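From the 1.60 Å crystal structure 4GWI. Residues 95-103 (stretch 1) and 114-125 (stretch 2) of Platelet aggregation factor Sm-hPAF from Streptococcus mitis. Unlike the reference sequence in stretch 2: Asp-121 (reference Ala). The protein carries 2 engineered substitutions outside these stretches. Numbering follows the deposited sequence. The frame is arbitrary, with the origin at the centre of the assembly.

Stretch 1 95-103: AKQEVARQH
Stretch 2 114-125: EVFFTAKDARYV

Two neighbouring strands need not share backbone hydrogen bonds to be joined; side chains can reach across and serve the backbone instead. In this part of Sm-hPAF, strand 100-103 runs roughly antiparallel to strand 114-117, at 145° between N-to-C directions, with the axes 9.0 Å apart at closest approach. In the register, Gln-102 CA lies 8.1 Å from Val-115 CA. Val-99 CA lies 7.1 Å from Ala-122 CA, and Lys-96 CA lies 7.4 Å from Tyr-124 CA. The first stretch turns a corner at Val-99 (phi/psi -112/-15), the second at Thr-118 and Ala-119 (53/60) and again at Arg-123; together they bury 450 Å².

Gln-102 covers the most surface. From an extended backbone (-129/138), its CA-to-CB bond points toward the second stretch, and an m,t side chain (chi3 46°) carries the amide across. Gln-102 NE2 donates to Phe-116 O at 2.8 Å, with an N-H...O angle of 167°, nearly linear. The other end of the amide is matched through water 2, which donates to Gln-102 OE1 (2.8 Å) and accepts from Phe-116 N (2.9 Å). One side chain thereby engages both polar groups of a single residue's backbone, while the CA-to-CB bond of Phe-116 (chi1 m) points away from the first stretch.

Gln-102 NE2 also lies over one face of the Phe-117 ring, 3.5 Å from Phe-117 CE1. The CA-to-CB bond of Phe-117 points sideways, and chi1 -75° and chi2 -78° bring the end of the ring nearer, to Ala-100, whose CB packs 3.7 Å from Phe-117 CE1.

Val-99, in the m rotamer, makes a second apolar contact: its CG2 lies 4.1 Å from Ala-122 CB. Its carbonyl is bridged by water 1, which donates to Val-99 O (2.7 Å) and accepts from Lys-120 NZ (3.0 Å), where an m,m,t,t chain delivers the ammonium group.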

# COMPACT_ATOMS: atom_id res chain seq x y z
N ALA A 95 18.26 4.28 -2.35
CA ALA A 95 18.72 5.32 -1.46
C ALA A 95 17.59 6.05 -0.77
O ALA A 95 17.71 7.06 -0.04
CB ALA A 95 19.53 6.36 -2.31
N LYS A 96 16.35 5.50 -0.97
CA LYS A 96 15.12 6.06 -0.33
C LYS A 96 14.71 7.46 -0.80
O LYS A 96 13.98 8.20 -0.14
CB LYS A 96 15.17 5.94 1.20
CG LYS A 96 15.20 4.46 1.58
CD LYS A 96 14.76 4.28 3.05
CE LYS A 96 15.36 3.01 3.62
NZ LYS A 96 14.72 2.79 4.96
N GLN A 97 15.16 7.81 -2.03
CA GLN A 97 14.68 9.02 -2.67
C GLN A 97 13.46 8.71 -3.49
O GLN A 97 13.41 7.67 -4.18
CB GLN A 97 15.77 9.50 -3.70
CG GLN A 97 17.09 9.81 -2.99
CD GLN A 97 18.15 10.23 -4.04
OE1 GLN A 97 18.47 9.44 -4.91
NE2 GLN A 97 18.68 11.50 -3.91
N GLU A 98 12.56 9.69 -3.58
CA GLU A 98 11.35 9.53 -4.41
C GLU A 98 11.65 9.48 -5.88
O GLU A 98 12.38 10.36 -6.45
CB GLU A 98 10.45 10.71 -4.10
CG GLU A 98 9.23 10.79 -4.92
CD GLU A 98 8.44 12.14 -4.63
OE1 GLU A 98 8.40 12.59 -3.50
OE2 GLU A 98 7.88 12.67 -5.59
N VAL A 99 11.15 8.45 -6.57
CA VAL A 99 11.21 8.42 -8.02
C VAL A 99 9.84 8.54 -8.69
O VAL A 99 9.78 8.82 -9.92
CB VAL A 99 11.96 7.19 -8.56
CG1 VAL A 99 13.39 7.05 -8.00
CG2 VAL A 99 11.27 5.87 -8.22
N ALA A 100 8.75 8.36 -7.90
CA ALA A 100 7.44 8.65 -8.49
C ALA A 100 6.46 8.84 -7.38
O ALA A 100 6.69 8.32 -6.30
CB ALA A 100 7.00 7.46 -9.42
N ARG A 101 5.38 9.56 -7.63
CA ARG A 101 4.38 9.86 -6.60
C ARG A 101 3.09 10.15 -7.30
O ARG A 101 3.06 10.92 -8.26
CB ARG A 101 4.84 11.08 -5.73
CG ARG A 101 3.81 11.49 -4.70
CD ARG A 101 4.29 12.72 -3.87
NE ARG A 101 5.52 12.45 -3.19
CZ ARG A 101 5.65 12.04 -1.91
NH1 ARG A 101 4.57 11.85 -1.16
NH2 ARG A 101 6.89 11.80 -1.42
N GLN A 102 1.98 9.51 -6.86
CA GLN A 102 0.63 9.84 -7.36
C GLN A 102 -0.26 10.06 -6.19
O GLN A 102 -0.19 9.34 -5.18
CB GLN A 102 0.07 8.69 -8.16
CG GLN A 102 0.78 8.60 -9.52
CD GLN A 102 0.30 7.46 -10.40
OE1 GLN A 102 -0.92 7.25 -10.54
NE2 GLN A 102 1.26 6.76 -11.08
N HIS A 103 -1.10 11.07 -6.28
CA HIS A 103 -2.04 11.42 -5.25
C HIS A 103 -3.45 10.98 -5.60
O HIS A 103 -3.88 11.05 -6.77
CB HIS A 103 -2.03 12.95 -5.10
CG HIS A 103 -3.08 13.43 -4.12
ND1 HIS A 103 -2.92 13.30 -2.78
CD2 HIS A 103 -4.35 13.96 -4.33
CE1 HIS A 103 -4.05 13.79 -2.15
NE2 HIS A 103 -4.93 14.16 -3.10
N GLU A 114 -6.18 0.46 -8.59
CA GLU A 114 -5.02 0.06 -9.37
C GLU A 114 -4.24 1.31 -9.79
O GLU A 114 -4.82 2.28 -10.37
CB GLU A 114 -5.45 -0.62 -10.71
CG GLU A 114 -6.04 -2.04 -10.42
CD GLU A 114 -6.40 -2.82 -11.67
OE1 GLU A 114 -6.57 -2.22 -12.74
OE2 GLU A 114 -6.51 -4.06 -11.54
N VAL A 115 -2.97 1.33 -9.39
CA VAL A 115 -2.12 2.55 -9.69
C VAL A 115 -1.09 2.09 -10.70
O VAL A 115 -0.36 1.11 -10.53
CB VAL A 115 -1.43 2.96 -8.39
CG1 VAL A 115 -0.63 4.26 -8.70
CG2 VAL A 115 -2.42 3.20 -7.26
N PHE A 116 -1.00 2.80 -11.83
CA PHE A 116 -0.05 2.42 -12.88
C PHE A 116 1.15 3.37 -12.93
O PHE A 116 0.90 4.58 -12.84
CB PHE A 116 -0.78 2.43 -14.24
CG PHE A 116 -1.81 1.29 -14.33
CD1 PHE A 116 -1.36 0.07 -14.76
CD2 PHE A 116 -3.14 1.54 -14.01
CE1 PHE A 116 -2.27 -1.02 -14.86
CE2 PHE A 116 -4.07 0.42 -14.11
CZ PHE A 116 -3.58 -0.80 -14.52
N PHE A 117 2.35 2.78 -12.97
CA PHE A 117 3.57 3.61 -13.07
C PHE A 117 4.26 3.38 -14.37
O PHE A 117 4.15 2.31 -14.95
CB PHE A 117 4.49 3.24 -11.94
CG PHE A 117 4.03 3.80 -10.60
CD1 PHE A 117 4.22 5.09 -10.22
CD2 PHE A 117 3.32 2.97 -9.69
CE1 PHE A 117 3.83 5.64 -8.99
CE2 PHE A 117 2.94 3.50 -8.46
CZ PHE A 117 3.14 4.82 -8.09
N THR A 118 4.95 4.46 -14.87
CA THR A 118 5.53 4.36 -16.24
C THR A 118 6.94 3.82 -16.16
O THR A 118 7.94 4.58 -16.06
CB THR A 118 5.53 5.72 -16.89
OG1 THR A 118 4.20 6.30 -16.82
CG2 THR A 118 5.88 5.58 -18.36
N ALA A 119 7.01 2.51 -15.94
CA ALA A 119 8.27 1.69 -15.93
C ALA A 119 9.31 2.28 -15.00
O ALA A 119 10.42 2.69 -15.43
CB ALA A 119 8.82 1.58 -17.36
N LYS A 120 8.96 2.38 -13.70
CA LYS A 120 9.80 3.05 -12.78
C LYS A 120 10.70 2.12 -12.00
O LYS A 120 10.20 1.16 -11.36
CB LYS A 120 8.92 3.83 -11.76
CG LYS A 120 8.09 4.99 -12.34
CD LYS A 120 9.06 6.13 -12.81
CE LYS A 120 8.18 7.10 -13.63
NZ LYS A 120 9.16 8.12 -14.22
N ASP A 121 12.00 2.41 -11.91
CA ASP A 121 12.90 1.55 -11.16
C ASP A 121 12.95 1.90 -9.71
O ASP A 121 13.41 3.02 -9.37
CB ASP A 121 14.30 1.58 -11.80
CG ASP A 121 14.25 1.06 -13.23
OD1 ASP A 121 14.03 -0.18 -13.44
OD2 ASP A 121 14.37 1.90 -14.21
N ALA A 122 12.40 1.05 -8.82
CA ALA A 122 12.24 1.41 -7.44
C ALA A 122 12.46 0.21 -6.57
O ALA A 122 12.21 -0.92 -7.04
CB ALA A 122 10.82 1.88 -7.24
N ARG A 123 12.88 0.48 -5.34
CA ARG A 123 13.04 -0.62 -4.38
C ARG A 123 11.92 -0.59 -3.35
O ARG A 123 11.57 -1.70 -2.80
CB ARG A 123 14.41 -0.53 -3.70
CG ARG A 123 14.57 -1.68 -2.66
CD ARG A 123 15.97 -1.89 -2.23
NE ARG A 123 15.94 -2.69 -0.96
CZ ARG A 123 17.03 -3.14 -0.35
NH1 ARG A 123 18.26 -2.98 -0.95
NH2 ARG A 123 16.86 -3.74 0.83
N TYR A 124 11.37 0.55 -3.01
CA TYR A 124 10.33 0.64 -1.95
C TYR A 124 9.05 1.15 -2.52
O TYR A 124 9.03 2.06 -3.41
CB TYR A 124 10.79 1.59 -0.83
CG TYR A 124 12.08 1.18 -0.13
CD1 TYR A 124 13.36 1.58 -0.66
CD2 TYR A 124 12.07 0.30 0.96
CE1 TYR A 124 14.55 1.21 -0.06
CE2 TYR A 124 13.27 -0.04 1.62
CZ TYR A 124 14.49 0.43 1.12
OH TYR A 124 15.67 -0.03 1.69
N VAL A 125 7.89 0.66 -1.98
CA VAL A 125 6.57 1.16 -2.35
C VAL A 125 5.94 1.67 -1.05
O VAL A 125 5.93 0.87 -0.04
CB VAL A 125 5.71 0.05 -2.97
CG1 VAL A 125 4.29 0.63 -3.26
CG2 VAL A 125 6.38 -0.47 -4.24
O HOH W 1 11.23 9.02 -12.21
O HOH W 2 -2.37 5.36 -12.01